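Local coordinates for oxidoreductase protein (Agrobacterium radiobacter, PDB 5UI9) that binds NAD+ in a Rossmann domain and probably catalyses NAD-dependent oxidation or reduction of a substrate that may resemble the bound hydroxy acid, as a GFO/IDH/MocA-family oxidoreductase, at residues R173-I176 against E177-I181; T234-G237 against T238-P242; I35-D39 against P40-K44. One frame throughout, in Å; residues are numbered along the deposited sequence.

Contact 1 (R173-I176 against E177-I181); sequences RFII and EDLGI. With 8A1 ((2S)-2,3-dihydroxy-2-methylpropanoic acid), chain D.
Asp178 N donates to Phe174 O (2.9 Å), closing the first turn of helix 175-191, with Phe174 as N-cap residue. At the next residue the helix widens: Ile175 O takes both Leu179 N and Gly180 N, each at 2.8 Å, the bond from Gly180 marking a pi-type turn at 177-180. Ile176 O receives a weak bond from Ile181 N.

Two pairs of side chains run alongside each other. CG1 of Ile175 lies 3.9 Å from CB of Leu179, and both residues rest on Val230. With CG anti to the backbone N (chi1 175°), Asp178 lies beside the Phe174 ring, the carboxylate and ring planes 18° apart and OD2 3.8 Å from CE1. Arg173 and Glu177 instead cross at about a right angle, Glu177 OE2 3.4 Å from Arg173 CB; their charged ends do not meet, and Arg173 makes a cation-pi contact with Tyr330.

The Asp178 carboxylate bridges the two hydroxyls of the bound dihydroxy acid: OD1 accepts from O2 at 2.7 Å, OD2 from O1 at 2.6 Å. Lys98, also hydrogen-bonded to the ligand, is salt-bridged to OD1. This arrangement is consistent with recognition of the diol and probably helps orient it beside NAD.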
loop_
_atom_site.group_PDB
_atom_site.type_symbol
_atom_site.label_atom_id
_atom_site.label_comp_id
_atom_site.label_asym_id
_atom_site.label_seq_id
_atom_site.Cartn_x
_atom_site.Cartn_y
_atom_site.Cartn_z
ATOM N N ARG A 173 -16.021 -13.920 10.455
ATOM C CA ARG A 173 -14.685 -13.336 10.373
ATOM C C ARG A 173 -13.728 -14.345 9.744
ATOM O O ARG A 173 -13.807 -15.540 10.039
ATOM C CB ARG A 173 -14.190 -12.982 11.770
ATOM C CG ARG A 173 -15.039 -11.934 12.464
ATOM C CD ARG A 173 -14.410 -11.492 13.773
ATOM N NE ARG A 173 -15.026 -10.263 14.278
ATOM C CZ ARG A 173 -14.606 -9.570 15.339
ATOM N NH1 ARG A 173 -13.543 -9.964 16.051
ATOM N NH2 ARG A 173 -15.255 -8.464 15.690
ATOM N N PHE A 174 -12.823 -13.865 8.889
ATOM C CA PHE A 174 -11.820 -14.722 8.244
ATOM C C PHE A 174 -10.441 -14.051 8.258
ATOM O O PHE A 174 -9.711 -14.225 9.224
ATOM C CB PHE A 174 -12.292 -15.181 6.841
ATOM C CG PHE A 174 -11.212 -15.809 5.974
ATOM C CD1 PHE A 174 -10.232 -16.646 6.511
ATOM C CD2 PHE A 174 -11.205 -15.583 4.597
ATOM C CE1 PHE A 174 -9.251 -17.211 5.701
ATOM C CE2 PHE A 174 -10.232 -16.151 3.782
ATOM C CZ PHE A 174 -9.252 -16.964 4.333
ATOM N N ILE A 175 -10.097 -13.268 7.234
ATOM C CA ILE A 175 -8.675 -13.007 6.949
ATOM C C ILE A 175 -7.911 -12.176 7.997
ATOM O O ILE A 175 -6.743 -12.463 8.237
ATOM C CB ILE A 175 -8.457 -12.437 5.526
ATOM C CG1 ILE A 175 -6.995 -12.625 5.090
ATOM C CG2 ILE A 175 -8.874 -10.973 5.440
ATOM C CD1 ILE A 175 -6.770 -12.369 3.618
ATOM N N ILE A 176 -8.539 -11.184 8.631
ATOM C CA ILE A 176 -7.822 -10.391 9.646
ATOM C C ILE A 176 -7.483 -11.263 10.871
ATOM O O ILE A 176 -6.337 -11.266 11.345
ATOM C CB ILE A 176 -8.569 -9.105 10.086
ATOM C CG1 ILE A 176 -8.926 -8.231 8.878
ATOM C CG2 ILE A 176 -7.712 -8.308 11.069
ATOM C CD1 ILE A 176 -9.655 -6.948 9.223
ATOM N N GLU A 177 -8.483 -11.996 11.357
ATOM C CA GLU A 177 -8.320 -12.948 12.458
ATOM C C GLU A 177 -7.337 -14.083 12.137
ATOM O O GLU A 177 -6.545 -14.469 12.985
ATOM C CB GLU A 177 -9.682 -13.548 12.830
ATOM C CG GLU A 177 -9.658 -14.509 14.010
ATOM C CD GLU A 177 -11.007 -15.148 14.312
ATOM O OE1 GLU A 177 -11.044 -16.010 15.215
ATOM O OE2 GLU A 177 -12.022 -14.809 13.658
ATOM N N ASP A 178 -7.396 -14.618 10.924
ATOM C CA ASP A 178 -6.576 -15.770 10.561
ATOM C C ASP A 178 -5.150 -15.392 10.156
ATOM O O ASP A 178 -4.183 -16.034 10.579
ATOM C CB ASP A 178 -7.217 -16.545 9.412
ATOM C CG ASP A 178 -6.333 -17.677 8.917
ATOM O OD1 ASP A 178 -5.881 -18.481 9.764
ATOM O OD2 ASP A 178 -6.078 -17.749 7.694
ATOM N N LEU A 179 -5.038 -14.372 9.309
ATOM C CA LEU A 179 -3.797 -14.076 8.596
ATOM C C LEU A 179 -3.276 -12.677 8.898
ATOM O O LEU A 179 -2.079 -12.509 9.176
ATOM C CB LEU A 179 -4.035 -14.289 7.096
ATOM C CG LEU A 179 -2.932 -14.006 6.073
ATOM C CD1 LEU A 179 -2.842 -12.526 5.729
ATOM C CD2 LEU A 179 -1.584 -14.564 6.511
ATOM N N GLY A 180 -4.163 -11.678 8.841
ATOM C CA GLY A 180 -3.837 -10.296 9.211
ATOM C C GLY A 180 -3.207 -10.184 10.585
ATOM O O GLY A 180 -2.345 -9.336 10.815
ATOM N N ILE A 181 -3.645 -11.046 11.499
ATOM C CA ILE A 181 -3.046 -11.165 12.819
ATOM C C ILE A 181 -1.516 -11.335 12.741
ATOM O O ILE A 181 -0.792 -10.719 13.518
ATOM C CB ILE A 181 -3.735 -12.303 13.618
ATOM C CG1 ILE A 181 -3.450 -12.189 15.116
ATOM C CG2 ILE A 181 -3.355 -13.683 13.092
ATOM C CD1 ILE A 181 -4.481 -12.926 15.950
HETATM O OXT 8A1 D . -0.316 -19.661 8.834
HETATM C C 8A1 D . -1.480 -19.406 9.228
HETATM O O 8A1 D . -1.721 -19.001 10.386
HETATM C CA 8A1 D . -2.633 -19.578 8.273
HETATM C CB 8A1 D . -2.881 -18.208 7.642
HETATM O O1 8A1 D . -3.829 -18.280 6.573
HETATM O O2 8A1 D . -3.800 -20.016 8.991
HETATM C C3 8A1 D . -2.300 -20.644 7.228
#

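Contact 2 (T234-G237 against T238-P242); sequences TKLG and TEPFP
Leu236 and Thr238 lie at the bend of an irregular loop, with Gly237 between them, and the chain turns back here without helix or strand geometry. Leu236 reaches across the bend in two places. Its CB stands 3.6 Å from Thr238 O, and its branch CD1 lies 3.8 Å from CD of Pro240, at about a right angle to the proline side chain. This apolar contact links the two arms directly. The reach follows from the first torsion: CG is anti to the carbonyl carbon (chi1 -69°), and CD1 continues the chain toward the ring. The side chain of Thr238 points away from 234-237, so that its carbonyl O is what Leu236 meets.

A polar link runs beside it. One water donates to Thr234 O (2.7 Å) and to Glu239 OE1 (2.8 Å), and accepts from Leu236 N at 2.8 Å, so three bonds place it between the arms. The loop joins strands 225-231 and 245-250 of the large mixed sheet in the C-terminal domain, and Glu239 fastens it to the loop just after strand 148-156: OE1 also accepts from Gly158 N, and OE2 is paired with Ser157 OG. That same OE2 receives Phe241 N at 2.9 Å, on its anti side and 20° out of the carboxylate plane, which ties the carboxylate to the backbone two residues on.

The Phe241 ring stacks on Phe159 and meets Trp288, a residue of the acid's pocket, edge-to-face. CB of Pro242, which follows a cis peptide bond, sits over the centre of the same ring, 3.6 Å above its plane. The opposite arm meets the second subunit, where Thr254 of that subunit packs on Leu236 and its OG1 is hydrogen-bonded to Lys235 O.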
loop_
_atom_site.group_PDB
_atom_site.type_symbol
_atom_site.label_atom_id
_atom_site.label_comp_id
_atom_site.label_asym_id
_atom_site.label_seq_id
_atom_site.Cartn_x
_atom_site.Cartn_y
_atom_site.Cartn_z
ATOM N N THR A 234 -6.291 -13.040 -4.472
ATOM C CA THR A 234 -5.349 -12.443 -5.408
ATOM C C THR A 234 -4.796 -13.543 -6.322
ATOM O O THR A 234 -4.208 -14.511 -5.842
ATOM C CB THR A 234 -4.227 -11.720 -4.640
ATOM O OG1 THR A 234 -4.794 -10.649 -3.870
ATOM C CG2 THR A 234 -3.179 -11.141 -5.588
ATOM N N LYS A 235 -4.983 -13.389 -7.634
ATOM C CA LYS A 235 -4.613 -14.419 -8.621
ATOM C C LYS A 235 -3.404 -13.971 -9.424
ATOM O O LYS A 235 -3.530 -13.200 -10.391
ATOM C CB LYS A 235 -5.794 -14.716 -9.543
ATOM C CG LYS A 235 -6.941 -15.382 -8.802
ATOM C CD LYS A 235 -8.262 -15.293 -9.547
ATOM C CE LYS A 235 -9.376 -15.891 -8.698
ATOM N NZ LYS A 235 -10.649 -15.978 -9.454
ATOM N N LEU A 236 -2.237 -14.454 -9.013
ATOM C CA LEU A 236 -0.962 -14.076 -9.623
ATOM C C LEU A 236 -0.400 -15.229 -10.436
ATOM O O LEU A 236 -0.699 -16.387 -10.162
ATOM C CB LEU A 236 0.035 -13.679 -8.536
ATOM C CG LEU A 236 -0.278 -12.377 -7.791
ATOM C CD1 LEU A 236 0.387 -12.373 -6.426
ATOM C CD2 LEU A 236 0.155 -11.171 -8.606
ATOM N N GLY A 237 0.431 -14.907 -11.423
ATOM C CA GLY A 237 1.077 -15.928 -12.267
ATOM C C GLY A 237 1.908 -16.915 -11.452
ATOM O O GLY A 237 1.882 -18.119 -11.703
ATOM N N THR A 238 2.642 -16.398 -10.472
ATOM C CA THR A 238 3.355 -17.229 -9.509
ATOM C C THR A 238 2.703 -17.036 -8.157
ATOM O O THR A 238 2.654 -15.911 -7.658
ATOM C CB THR A 238 4.835 -16.834 -9.413
ATOM O OG1 THR A 238 5.433 -16.948 -10.704
ATOM C CG2 THR A 238 5.591 -17.737 -8.406
ATOM N N GLU A 239 2.215 -18.129 -7.572
ATOM C CA GLU A 239 1.583 -18.097 -6.250
ATOM C C GLU A 239 2.632 -17.793 -5.171
ATOM O O GLU A 239 3.522 -18.609 -4.941
ATOM C CB GLU A 239 0.885 -19.442 -5.959
ATOM C CG GLU A 239 0.259 -19.585 -4.571
ATOM C CD GLU A 239 -0.575 -18.383 -4.164
ATOM O OE1 GLU A 239 -1.529 -18.038 -4.894
ATOM O OE2 GLU A 239 -0.270 -17.775 -3.114
ATOM N N PRO A 240 2.530 -16.625 -4.502
ATOM C CA PRO A 240 3.557 -16.289 -3.507
ATOM C C PRO A 240 3.429 -16.930 -2.111
ATOM O O PRO A 240 4.320 -16.711 -1.293
ATOM C CB PRO A 240 3.411 -14.771 -3.381
ATOM C CG PRO A 240 1.974 -14.546 -3.599
ATOM C CD PRO A 240 1.583 -15.508 -4.679
ATOM N N PHE A 241 2.352 -17.679 -1.826
ATOM C CA PHE A 241 2.120 -18.237 -0.481
ATOM C C PHE A 241 3.374 -18.979 0.028
ATOM O O PHE A 241 3.925 -19.787 -0.725
ATOM C CB PHE A 241 0.904 -19.185 -0.488
ATOM C CG PHE A 241 0.611 -19.833 0.849
ATOM C CD1 PHE A 241 1.217 -21.036 1.207
ATOM C CD2 PHE A 241 -0.281 -19.247 1.743
ATOM C CE1 PHE A 241 0.955 -21.633 2.434
ATOM C CE2 PHE A 241 -0.545 -19.833 2.974
ATOM C CZ PHE A 241 0.070 -21.033 3.318
ATOM N N PRO A 242 3.843 -18.743 1.266
ATOM C CA PRO A 242 3.257 -17.859 2.278
ATOM C C PRO A 242 4.154 -16.645 2.552
ATOM O O PRO A 242 4.421 -16.295 3.717
ATOM C CB PRO A 242 3.231 -18.775 3.502
ATOM C CG PRO A 242 4.512 -19.541 3.368
ATOM C CD PRO A 242 4.826 -19.645 1.889
HETATM O O HOH W 1 -2.117 -16.007 -6.670
#

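Contact 3 (I35-D39 against P40-K44); sequences ICDRD and PKRLK. With NAD (nicotinamide-adenine-dinucleotide), chain C.
The adenosine end of the NAD pocket is built here, where strand 30-36 gives way to helix 40-50 and Asp39 is the N-cap, its side chain accepting from Lys41 N. That amide reaches Asp39 OD1 at 3.1 Å, from above the carboxylate plane (48° out of it). The backbone Asp39 O accepts from Leu43 N at 3.1 Å, in the carbonyl plane, and weakly from Arg42 N.

Asp37, just beyond the strand, holds the adenosine ribose. Its OD1 takes hydroxyl O2B at 2.6 Å and its OD2 takes O3B at 2.8 Å, one carboxylate oxygen for each hydroxyl. OD1 also receives Asp39 N at 2.8 Å on its anti lone pair, closing an Asx turn, and Cys13 N is hydrogen-bonded to OD2. These backbone amides probably help fix the carboxylate's rotation. An acidic residue gripping both ribose hydroxyls after the second strand is the classical NAD-binding feature of the Rossmann fold, and is consistent with a preference for NAD over NADP, whose 2'-phosphate would meet this negative charge.

Arg38 extends along the adenine, its CG and CD near the ring and N6A 3.2 Å from the guanidinium plane, toward its rim. Arg42 bends at chi2 and chi3, and NE is hydrogen-bonded to Cys13 O; its CG lies 3.6 Å from Asp39 OD2.

On the strand side, Leu43 is turned with CG anti to the backbone N (chi1 -163°), which carries CD1 toward the backbone at Asp37 N. The side chains of Ile35 and Leu43 run antiparallel, CG1 of Ile35 4.0 Å from CD1 of Leu43, packing strand against helix, and Met21 of helix 17-26 also touches Ile35.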
loop_
_atom_site.group_PDB
_atom_site.type_symbol
_atom_site.label_atom_id
_atom_site.label_comp_id
_atom_site.label_asym_id
_atom_site.label_seq_id
_atom_site.Cartn_x
_atom_site.Cartn_y
_atom_site.Cartn_z
ATOM N N ILE A 35 -0.078 -36.468 24.479
ATOM C CA ILE A 35 -0.941 -35.748 23.549
ATOM C C ILE A 35 -2.412 -35.909 23.932
ATOM O O ILE A 35 -2.794 -36.857 24.637
ATOM C CB ILE A 35 -0.706 -36.148 22.069
ATOM C CG1 ILE A 35 -0.837 -37.662 21.852
ATOM C CG2 ILE A 35 0.665 -35.673 21.599
ATOM C CD1 ILE A 35 -0.986 -38.050 20.394
ATOM N N CYS A 36 -3.221 -34.964 23.461
ATOM C CA CYS A 36 -4.638 -34.898 23.790
ATOM C C CYS A 36 -5.443 -34.415 22.588
ATOM O O CYS A 36 -5.045 -33.462 21.917
ATOM C CB CYS A 36 -4.852 -33.956 24.976
ATOM S SG CYS A 36 -6.583 -33.673 25.421
ATOM N N ASP A 37 -6.554 -35.092 22.316
ATOM C CA ASP A 37 -7.526 -34.656 21.312
ATOM C C ASP A 37 -8.890 -35.298 21.584
ATOM O O ASP A 37 -8.964 -36.468 21.968
ATOM C CB ASP A 37 -7.045 -35.015 19.902
ATOM C CG ASP A 37 -7.684 -34.152 18.828
ATOM O OD1 ASP A 37 -8.926 -34.200 18.660
ATOM O OD2 ASP A 37 -6.943 -33.412 18.154
ATOM N N ARG A 38 -9.958 -34.526 21.392
ATOM C CA ARG A 38 -11.331 -35.035 21.514
ATOM C C ARG A 38 -11.681 -36.058 20.430
ATOM O O ARG A 38 -12.541 -36.901 20.640
ATOM C CB ARG A 38 -12.348 -33.892 21.455
ATOM C CG ARG A 38 -12.301 -32.970 22.654
ATOM C CD ARG A 38 -13.403 -31.923 22.601
ATOM N NE ARG A 38 -13.457 -31.145 23.840
ATOM C CZ ARG A 38 -14.180 -30.040 24.027
ATOM N NH1 ARG A 38 -14.945 -29.543 23.061
ATOM N NH2 ARG A 38 -14.135 -29.420 25.203
ATOM N N ASP A 39 -11.021 -35.956 19.278
ATOM C CA ASP A 39 -11.238 -36.847 18.139
ATOM C C ASP A 39 -10.237 -38.008 18.230
ATOM O O ASP A 39 -9.043 -37.798 18.007
ATOM C CB ASP A 39 -11.051 -36.030 16.851
ATOM C CG ASP A 39 -11.316 -36.818 15.586
ATOM O OD1 ASP A 39 -11.553 -38.041 15.645
ATOM O OD2 ASP A 39 -11.267 -36.185 14.506
ATOM N N PRO A 40 -10.712 -39.234 18.565
ATOM C CA PRO A 40 -9.755 -40.349 18.699
ATOM C C PRO A 40 -9.065 -40.799 17.399
ATOM O O PRO A 40 -8.055 -41.488 17.473
ATOM C CB PRO A 40 -10.603 -41.489 19.295
ATOM C CG PRO A 40 -12.016 -41.143 18.990
ATOM C CD PRO A 40 -12.087 -39.645 18.930
ATOM N N LYS A 41 -9.586 -40.419 16.234
ATOM C CA LYS A 41 -8.909 -40.706 14.961
ATOM C C LYS A 41 -7.622 -39.875 14.830
ATOM O O LYS A 41 -6.610 -40.369 14.327
ATOM C CB LYS A 41 -9.823 -40.421 13.764
ATOM C CG LYS A 41 -11.117 -41.232 13.730
ATOM C CD LYS A 41 -12.114 -40.665 12.722
ATOM C CE LYS A 41 -13.551 -40.861 13.181
ATOM N NZ LYS A 41 -13.861 -42.287 13.484
ATOM N N ARG A 42 -7.676 -38.617 15.272
ATOM C CA ARG A 42 -6.492 -37.742 15.301
ATOM C C ARG A 42 -5.497 -38.161 16.376
ATOM O O ARG A 42 -4.287 -38.139 16.153
ATOM C CB ARG A 42 -6.895 -36.282 15.532
ATOM C CG ARG A 42 -7.720 -35.660 14.414
ATOM C CD ARG A 42 -7.033 -35.716 13.057
ATOM N NE ARG A 42 -5.693 -35.134 13.085
ATOM C CZ ARG A 42 -4.853 -35.106 12.051
ATOM N NH1 ARG A 42 -5.193 -35.632 10.876
ATOM N NH2 ARG A 42 -3.658 -34.542 12.192
ATOM N N LEU A 43 -6.018 -38.536 17.539
ATOM C CA LEU A 43 -5.202 -39.030 18.641
ATOM C C LEU A 43 -4.428 -40.292 18.246
ATOM O O LEU A 43 -3.254 -40.430 18.571
ATOM C CB LEU A 43 -6.100 -39.314 19.849
ATOM C CG LEU A 43 -5.444 -39.459 21.215
ATOM C CD1 LEU A 43 -4.812 -38.146 21.654
ATOM C CD2 LEU A 43 -6.485 -39.930 22.224
ATOM N N LYS A 44 -5.098 -41.194 17.532
ATOM C CA LYS A 44 -4.485 -42.419 16.996
ATOM C C LYS A 44 -3.421 -42.102 15.932
ATOM O O LYS A 44 -2.300 -42.607 15.996
ATOM C CB LYS A 44 -5.577 -43.314 16.388
ATOM C CG LYS A 44 -5.151 -44.715 15.965
ATOM C CD LYS A 44 -4.848 -45.610 17.160
ATOM C CE LYS A 44 -4.965 -47.088 16.805
ATOM N NZ LYS A 44 -4.185 -47.444 15.587
HETATM P PA NAD C . -7.807 -28.396 13.255
HETATM O O1A NAD C . -9.312 -28.310 13.390
HETATM O O2A NAD C . -7.194 -29.144 12.104
HETATM O O5B NAD C . -7.215 -29.004 14.611
HETATM C C5B NAD C . -7.769 -28.728 15.891
HETATM C C4B NAD C . -7.746 -30.028 16.679
HETATM O O4B NAD C . -8.006 -29.739 18.049
HETATM C C3B NAD C . -8.814 -31.010 16.221
HETATM O O3B NAD C . -8.211 -32.290 15.985
HETATM C C2B NAD C . -9.830 -31.053 17.354
HETATM O O2B NAD C . -10.384 -32.358 17.521
HETATM C C1B NAD C . -8.995 -30.636 18.553
HETATM N N9A NAD C . -9.685 -29.938 19.663
HETATM C C8A NAD C . -10.501 -28.867 19.590
HETATM N N7A NAD C . -10.901 -28.498 20.835
HETATM C C5A NAD C . -10.323 -29.329 21.723
HETATM C C6A NAD C . -10.309 -29.510 23.199
HETATM N N6A NAD C . -11.019 -28.700 24.015
HETATM N N1A NAD C . -9.555 -30.513 23.707
HETATM C C2A NAD C . -8.836 -31.346 22.927
HETATM N N3A NAD C . -8.805 -31.236 21.584
HETATM C C4A NAD C . -9.511 -30.269 20.940
HETATM O O3 NAD C . -7.220 -26.900 13.294
HETATM P PN NAD C . -5.800 -26.475 12.651
HETATM O O1N NAD C . -5.967 -26.178 11.182
HETATM O O2N NAD C . -4.741 -27.455 13.086
HETATM O O5D NAD C . -5.608 -25.074 13.395
HETATM C C5D NAD C . -5.490 -25.033 14.811
HETATM C C4D NAD C . -4.981 -23.659 15.203
HETATM O O4D NAD C . -3.701 -23.458 14.597
HETATM C C3D NAD C . -5.901 -22.547 14.722
HETATM O O3D NAD C . -6.150 -21.623 15.787
HETATM C C2D NAD C . -5.145 -21.892 13.578
HETATM O O2D NAD C . -5.354 -20.481 13.501
HETATM C C1D NAD C . -3.688 -22.207 13.910
HETATM N N1N NAD C . -2.763 -22.259 12.763
HETATM C C2N NAD C . -1.590 -21.617 12.901
HETATM C C3N NAD C . -0.635 -21.595 11.896
HETATM C C7N NAD C . 0.648 -20.849 12.138
HETATM O O7N NAD C . 1.121 -20.829 13.272
HETATM N N7N NAD C . 1.260 -20.220 11.132
HETATM C C4N NAD C . -0.912 -22.266 10.703
HETATM C C5N NAD C . -2.129 -22.936 10.568
HETATM C C6N NAD C . -3.044 -22.927 11.621
#

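In the fold
From the N terminus, contact 3 comes first, closing the short turn from strand 30-36 into helix 40-50 within the Rossmann domain. Contact 1 follows at the start of helix 175-191, and contact 2 forms the bend between strands 225-231 and 245-250; both lie in the C-terminal domain. The three stand in series, none nesting or crossing. NAD stretches between contacts 3 and 1: contact 3 lies at its adenosine end, while contact 1 faces the bound acid beside it, their centres about 27 Å apart. Contacts 1 and 2 approach to about 6 Å between nearest atoms without touching, and contact 2 turns toward the second subunit.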